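Local coordinates for ferritin (Ulva pertusa, PDB 3VNX), which stores iron inside a shell of 24 subunits and probably oxidises ferrous iron as it enters, at residues 93-96 against 97-101; 152-155 against 156-159; 173-176 against 177-181. One frame throughout, in Å; residues are numbered along the deposited sequence. Where two conformers were deposited one is given.

Contact 1: 93-96 against 97-101; sequences LMDY and QTKRG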
loop_
_atom_site.group_PDB
_atom_site.type_symbol
_atom_site.label_atom_id
_atom_site.label_comp_id
_atom_site.label_asym_id
_atom_site.label_seq_id
_atom_site.Cartn_x
_atom_site.Cartn_y
_atom_site.Cartn_z
ATOM N N LEU A 93 -10.468 21.338 -41.511
ATOM C CA LEU A 93 -11.291 22.019 -42.506
ATOM C C LEU A 93 -12.032 20.976 -43.326
ATOM O O LEU A 93 -13.219 21.121 -43.584
ATOM C CB LEU A 93 -10.447 22.931 -43.395
ATOM C CG LEU A 93 -9.951 24.178 -42.660
ATOM C CD1 LEU A 93 -8.781 24.808 -43.394
ATOM C CD2 LEU A 93 -11.105 25.167 -42.489
ATOM N N MET A 94 -11.334 19.907 -43.693
ATOM C CA MET A 94 -11.948 18.827 -44.455
ATOM C C MET A 94 -13.064 18.197 -43.645
ATOM O O MET A 94 -14.155 17.912 -44.160
ATOM C CB MET A 94 -10.891 17.793 -44.849
ATOM C CG MET A 94 -9.751 18.411 -45.660
ATOM S SD MET A 94 -8.271 17.399 -45.808
ATOM C CE MET A 94 -8.932 15.966 -46.681
ATOM N N ASP A 95 -12.795 18.006 -42.362
ATOM C CA ASP A 95 -13.792 17.467 -41.456
ATOM C C ASP A 95 -15.058 18.339 -41.425
ATOM O O ASP A 95 -16.181 17.839 -41.515
ATOM C CB ASP A 95 -13.190 17.328 -40.064
ATOM C CG ASP A 95 -14.222 16.952 -39.018
ATOM O OD1 ASP A 95 -14.812 15.851 -39.119
ATOM O OD2 ASP A 95 -14.444 17.759 -38.090
ATOM N N TYR A 96 -14.884 19.648 -41.311
ATOM C CA TYR A 96 -16.051 20.518 -41.327
ATOM C C TYR A 96 -16.778 20.421 -42.664
ATOM O O TYR A 96 -18.014 20.415 -42.701
ATOM C CB TYR A 96 -15.694 21.982 -41.011
ATOM C CG TYR A 96 -16.915 22.788 -40.623
ATOM C CD1 TYR A 96 -17.475 22.652 -39.349
ATOM C CD2 TYR A 96 -17.539 23.665 -41.538
ATOM C CE1 TYR A 96 -18.621 23.364 -38.973
ATOM C CE2 TYR A 96 -18.691 24.389 -41.170
ATOM C CZ TYR A 96 -19.222 24.232 -39.883
ATOM O OH TYR A 96 -20.340 24.927 -39.487
ATOM N N GLN A 97 -16.007 20.340 -43.752
ATOM C CA GLN A 97 -16.577 20.284 -45.095
ATOM C C GLN A 97 -17.601 19.158 -45.202
ATOM O O GLN A 97 -18.757 19.389 -45.568
ATOM C CB GLN A 97 -15.489 20.110 -46.154
ATOM C CG GLN A 97 -16.013 20.174 -47.582
ATOM C CD GLN A 97 -16.277 21.608 -48.059
ATOM O OE1 GLN A 97 -17.267 22.241 -47.662
ATOM N NE2 GLN A 97 -15.383 22.126 -48.916
ATOM N N THR A 98 -17.179 17.941 -44.869
ATOM C CA THR A 98 -18.074 16.796 -44.962
ATOM C C THR A 98 -19.094 16.772 -43.816
ATOM O O THR A 98 -20.176 16.187 -43.931
ATOM C CB THR A 98 -17.289 15.489 -45.051
ATOM O OG1 THR A 98 -16.209 15.522 -44.111
ATOM C CG2 THR A 98 -16.715 15.336 -46.463
ATOM N N LYS A 99 -18.749 17.424 -42.714
ATOM C CA LYS A 99 -19.710 17.634 -41.653
ATOM C C LYS A 99 -20.937 18.400 -42.183
ATOM O O LYS A 99 -22.069 18.053 -41.860
ATOM C CB LYS A 99 -19.062 18.366 -40.469
ATOM C CG LYS A 99 -19.867 18.296 -39.161
ATOM C CD LYS A 99 -19.125 18.934 -37.973
ATOM C CE LYS A 99 -18.148 17.955 -37.323
ATOM N NZ LYS A 99 -17.291 18.599 -36.265
ATOM N N ARG A 100 -20.719 19.432 -42.999
ATOM C CA ARG A 100 -21.826 20.283 -43.448
ATOM C C ARG A 100 -22.485 19.807 -44.742
ATOM O O ARG A 100 -23.401 20.460 -45.244
ATOM C CB ARG A 100 -21.371 21.739 -43.631
ATOM C CG ARG A 100 -21.144 22.529 -42.336
ATOM C CD ARG A 100 -22.441 22.803 -41.565
ATOM N NE ARG A 100 -23.434 23.532 -42.363
ATOM C CZ ARG A 100 -23.462 24.856 -42.530
ATOM N NH1 ARG A 100 -22.543 25.621 -41.951
ATOM N NH2 ARG A 100 -24.415 25.416 -43.273
ATOM N N GLY A 101 -22.015 18.686 -45.282
ATOM C CA GLY A 101 -22.556 18.142 -46.516
ATOM C C GLY A 101 -21.756 18.561 -47.743
ATOM O O GLY A 101 -22.010 18.088 -48.843
HETATM O O HOH W 1 -17.000 15.065 -41.343
#

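Contact 2: 152-155 against 156-159; sequences HKDA and ALCD. With CA (calcium ion), chain B.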
loop_
_atom_site.group_PDB
_atom_site.type_symbol
_atom_site.label_atom_id
_atom_site.label_comp_id
_atom_site.label_asym_id
_atom_site.label_seq_id
_atom_site.Cartn_x
_atom_site.Cartn_y
_atom_site.Cartn_z
ATOM N N HIS A 152 -22.579 35.155 -46.943
ATOM C CA HIS A 152 -23.730 34.287 -47.179
ATOM C C HIS A 152 -24.502 33.971 -45.884
ATOM O O HIS A 152 -25.378 33.090 -45.846
ATOM C CB HIS A 152 -23.307 33.020 -47.946
ATOM C CG HIS A 152 -22.753 33.304 -49.312
ATOM N ND1 HIS A 152 -23.548 33.388 -50.435
ATOM C CD2 HIS A 152 -21.486 33.538 -49.730
ATOM C CE1 HIS A 152 -22.792 33.645 -51.490
ATOM N NE2 HIS A 152 -21.538 33.747 -51.089
ATOM N N LYS A 153 -24.176 34.715 -44.830
ATOM C CA LYS A 153 -24.930 34.647 -43.589
ATOM C C LYS A 153 -25.004 33.226 -43.027
ATOM O O LYS A 153 -26.059 32.768 -42.594
ATOM C CB LYS A 153 -26.337 35.218 -43.805
ATOM C CG LYS A 153 -26.468 36.682 -43.402
ATOM C CD LYS A 153 -25.309 37.525 -43.930
ATOM C CE LYS A 153 -25.023 38.730 -43.030
ATOM N NZ LYS A 153 -24.646 38.294 -41.655
ATOM N N ASP A 154 -23.878 32.528 -43.051
ATOM C CA ASP A 154 -23.812 31.191 -42.503
ATOM C C ASP A 154 -23.178 31.306 -41.124
ATOM O O ASP A 154 -21.955 31.190 -40.977
ATOM C CB ASP A 154 -22.961 30.320 -43.413
ATOM C CG ASP A 154 -23.041 28.840 -43.071
ATOM O OD1 ASP A 154 -23.366 28.462 -41.916
ATOM O OD2 ASP A 154 -22.764 28.053 -43.987
ATOM N N ALA A 155 -24.001 31.563 -40.115
ATOM C CA ALA A 155 -23.464 31.870 -38.796
ATOM C C ALA A 155 -22.697 30.669 -38.201
ATOM O O ALA A 155 -21.709 30.847 -37.480
ATOM C CB ALA A 155 -24.582 32.341 -37.860
ATOM N N ALA A 156 -23.157 29.453 -38.520
ATOM C CA ALA A 156 -22.500 28.234 -38.052
ATOM C C ALA A 156 -21.066 28.163 -38.547
ATOM O O ALA A 156 -20.150 27.883 -37.769
ATOM C CB ALA A 156 -23.275 26.984 -38.482
ATOM N N LEU A 157 -20.872 28.400 -39.843
ATOM C CA LEU A 157 -19.530 28.373 -40.408
ATOM C C LEU A 157 -18.666 29.524 -39.858
ATOM O O LEU A 157 -17.465 29.352 -39.600
ATOM C CB LEU A 157 -19.592 28.399 -41.936
ATOM C CG LEU A 157 -18.269 28.633 -42.679
ATOM C CD1 LEU A 157 -17.332 27.443 -42.560
ATOM C CD2 LEU A 157 -18.549 28.936 -44.143
ATOM N N CYS A 158 -19.272 30.692 -39.655
ATOM C CA CYS A 158 -18.527 31.814 -39.081
ATOM C C CYS A 158 -17.974 31.438 -37.723
ATOM O O CYS A 158 -16.775 31.587 -37.465
ATOM C CB CYS A 158 -19.407 33.060 -38.940
ATOM S SG CYS A 158 -19.851 33.797 -40.530
ATOM N N ASP A 159 -18.865 30.946 -36.862
ATOM C CA ASP A 159 -18.495 30.539 -35.517
ATOM C C ASP A 159 -17.369 29.517 -35.580
ATOM O O ASP A 159 -16.383 29.610 -34.840
ATOM C CB ASP A 159 -19.706 29.955 -34.788
ATOM C CG ASP A 159 -19.370 29.482 -33.381
ATOM O OD1 ASP A 159 -19.011 30.328 -32.528
ATOM O OD2 ASP A 159 -19.468 28.257 -33.130
HETATM CA CA CA B . -19.611 32.961 -32.599
HETATM O O HOH W 2 -25.450 28.575 -40.173
#

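Contact 3: 173-176 against 177-181; sequences VKEH and AVYVS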
loop_
_atom_site.group_PDB
_atom_site.type_symbol
_atom_site.label_atom_id
_atom_site.label_comp_id
_atom_site.label_asym_id
_atom_site.label_seq_id
_atom_site.Cartn_x
_atom_site.Cartn_y
_atom_site.Cartn_z
ATOM N N VAL A 173 0.605 34.126 -34.897
ATOM C CA VAL A 173 1.324 35.296 -35.380
ATOM C C VAL A 173 2.176 35.961 -34.300
ATOM O O VAL A 173 3.352 36.250 -34.532
ATOM C CB VAL A 173 0.394 36.360 -35.990
ATOM C CG1 VAL A 173 1.156 37.683 -36.157
ATOM C CG2 VAL A 173 -0.176 35.873 -37.319
ATOM N N LYS A 174 1.579 36.221 -33.136
ATOM C CA LYS A 174 2.320 36.826 -32.027
ATOM C C LYS A 174 3.545 35.983 -31.645
ATOM O O LYS A 174 4.649 36.524 -31.470
ATOM C CB LYS A 174 1.405 37.049 -30.813
ATOM C CG LYS A 174 2.132 37.291 -29.483
ATOM C CD LYS A 174 2.595 38.720 -29.321
ATOM C CE LYS A 174 3.437 38.884 -28.057
ATOM N NZ LYS A 174 2.621 39.279 -26.889
ATOM N N GLU A 175 3.354 34.665 -31.540
ATOM C CA GLU A 175 4.447 33.744 -31.217
ATOM C C GLU A 175 5.590 33.847 -32.221
ATOM O O GLU A 175 6.775 33.807 -31.853
ATOM C CB GLU A 175 3.938 32.298 -31.171
ATOM C CG GLU A 175 5.032 31.230 -31.135
ATOM C CD GLU A 175 4.483 29.831 -31.385
ATOM O OE1 GLU A 175 3.355 29.732 -31.911
ATOM O OE2 GLU A 175 5.176 28.836 -31.064
ATOM N N HIS A 176 5.247 33.965 -33.506
ATOM C CA HIS A 176 6.300 34.082 -34.517
ATOM C C HIS A 176 6.962 35.455 -34.490
ATOM O O HIS A 176 8.163 35.576 -34.732
ATOM C CB HIS A 176 5.788 33.759 -35.910
ATOM C CG HIS A 176 5.590 32.295 -36.152
ATOM N ND1 HIS A 176 6.492 31.531 -36.860
ATOM C CD2 HIS A 176 4.597 31.458 -35.778
ATOM C CE1 HIS A 176 6.059 30.283 -36.915
ATOM N NE2 HIS A 176 4.913 30.212 -36.265
ATOM N N ALA A 177 6.190 36.485 -34.168
ATOM C CA ALA A 177 6.765 37.825 -34.057
ATOM C C ALA A 177 7.878 37.816 -33.010
ATOM O O ALA A 177 8.986 38.313 -33.262
ATOM C CB ALA A 177 5.692 38.867 -33.729
ATOM N N VAL A 178 7.590 37.214 -31.854
ATOM C CA VAL A 178 8.561 37.117 -30.760
ATOM C C VAL A 178 9.873 36.406 -31.138
ATOM O O VAL A 178 10.960 36.910 -30.832
ATOM C CB VAL A 178 7.937 36.442 -29.539
ATOM C CG1 VAL A 178 8.995 36.211 -28.445
ATOM C CG2 VAL A 178 6.792 37.292 -29.031
ATOM N N TYR A 179 9.770 35.253 -31.802
ATOM C CA TYR A 179 10.958 34.558 -32.321
ATOM C C TYR A 179 11.832 35.461 -33.172
ATOM O O TYR A 179 13.067 35.438 -33.063
ATOM C CB TYR A 179 10.569 33.378 -33.210
ATOM C CG TYR A 179 9.876 32.259 -32.491
ATOM C CD1 TYR A 179 10.303 31.839 -31.228
ATOM C CD2 TYR A 179 8.807 31.602 -33.085
ATOM C CE1 TYR A 179 9.661 30.807 -30.572
ATOM C CE2 TYR A 179 8.164 30.564 -32.443
ATOM C CZ TYR A 179 8.591 30.171 -31.190
ATOM O OH TYR A 179 7.934 29.133 -30.574
ATOM N N VAL A 180 11.178 36.204 -34.064
ATOM C CA VAL A 180 11.878 37.135 -34.940
ATOM C C VAL A 180 12.582 38.195 -34.102
ATOM O O VAL A 180 13.772 38.470 -34.287
ATOM C CB VAL A 180 10.919 37.798 -35.958
ATOM C CG1 VAL A 180 11.585 38.977 -36.632
ATOM C CG2 VAL A 180 10.457 36.778 -36.998
ATOM N N SER A 181 11.839 38.772 -33.162
ATOM C CA SER A 181 12.399 39.761 -32.259
ATOM C C SER A 181 13.620 39.183 -31.527
ATOM O O SER A 181 14.644 39.863 -31.373
ATOM C CB SER A 181 11.332 40.222 -31.268
ATOM O OG SER A 181 11.916 40.942 -30.202
#

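Contact 1: 93-96 against 97-101
Y96 swings CG away from its backbone N, chi1 -163°, and this sends the ring on toward the end of the helix, alongside R100. R100 has CG beside its own N, chi1 -74°, and the chain bends twice more before the guanidinium. The two side chains lie side by side and point the same way. R100 CG packs 3.3 Å from Y96 CE2, and R100 CD follows on toward the hydroxyl. The ring and guanidinium planes stand at right angles. Y96 OH sits in the guanidinium plane, at its edge, and takes a weak hydrogen bond of 3.4 Å from R100 NH1. The stronger partner of R100 NH1 is D154, in a salt bridge, while R100 NH2 reaches V34 O. F160 stacks on the Y96 ring.

One turn of the helix also pairs D95 with K99. Their salt bridge is long, with D95 OD2 3.5 Å from K99 NZ, and K99 has a second, weak ion pair with D171 of a neighbouring subunit. A water donates to D95 O at 2.9 Å and also bonds T98 OG1. The backbone bonds R100 N to Y96 O and K99 N to D95 O are both 2.9 Å. G101, just past helix 73-99, takes positive phi and completes a Schellman motif.

The chemistry divides between two faces of the last turn. D95 and K99 make a loose charge pair on the partly exposed face. On the buried face, the carbon chain of R100 fills space against Y96, and its charge is paired with D154 in a salt bridge.

Contact 2: 152-155 against 156-159
D154 and L157 cross at about a right angle at the start of helix 155-201. The D154 carboxylate carbon, CG, lies 3.7 Å from L157 CB, so the acid packs on carbon as well as accepting a hydrogen bond. D154 is the N-cap. Its CG is turned away from its own backbone N, chi1 -169°, and this carries OD1 forward to the first-turn amides. L157 N donates to D154 OD1 at 3.2 Å, with an N-H...O angle of 165°. The donor comes from above the carboxylate plane, 66° out of it. The A156 methyl rests 3.7 Å from D154 OD1.

A water bridges the same oxygen to the amide of A156. It donates to D154 OD1 at 2.7 Å and accepts from A156 N at 3.0 Å. D154 OD1 also receives R100 NH1 in a salt bridge, which ties the cap to the end of helix 73-99. Just before the cap, K153 has positive phi and is the C-prime residue of the Schellman motif that ends helix 123-151. The turn from helix 123-151 to helix 155-201 takes only three residues.

The end of D159 leads away from the cap. Its OD1 binds a calcium ion at 2.7 Å, and its backbone N donates to A155 O at 2.9 Å.

Three donors converge on D154 OD1: an amide, a water and a guanidinium. This one oxygen meets L157 N directly and A156 N through the water. The gathered donors and the helix N-terminus would probably favour the charged carboxylate.

Contact 3: 173-176 against 177-181
E175 and Y179 meet one turn apart. In the E175 conformer given here, Y179 OH donates a hydrogen bond of 2.8 Å to E175 OE2; for the other deposited conformer it is doubtful. The bond uses the anti lone pair of E175 OE2, on the side away from the other oxygen. E175 turns CG away from its backbone N, chi1 168°, and runs out extended to reach the phenol. On the way, E175 CG passes 3.5 Å from Y179 CE2. E175 O lies over one face of the Y179 ring, near its rim, 3.2 Å from CD2.

The next neighbour is H176. Y179 presents its edge to the H176 face in a T-shaped pair, with planes at 85°. Both rings lie against helix 123-151, Y179 on M128 and H176 on A131 and E135. F78 also meets the Y179 ring.

On another side, K174 CE packs on V178 CG2 at 3.8 Å, and K174 NZ bonds A66 O of a neighbouring subunit. A177 packs on A32 and V180 on Y31 of another subunit.

The phenol donates a hydrogen bond to the carboxylate in that conformer. The H176 pair, F78 and helix 123-151 probably limit how far the Y179 ring can turn.

Overall arrangement
All three are local contacts along a helix or at its end, within the ferritin-like four-helix bundle. Contacts 1 and 2 touch through the R100-D154 salt bridge and meet the same neighbouring subunit. Contact 3 shares helix 155-201 with contact 2, but their centres are about 30 Å apart. It lies across the chain's centre from contact 1 and meets two other subunits. Y96, D154 and L157 are buried. The D95-K99 pair is partly exposed, as are K174, E175 and V178. Helix ends set the chemistry of contacts 1 and 2, through a Schellman motif, an N-cap and charge. Contact 3 lies mid-helix and relies on aromatic rings and a phenol-carboxylate bond.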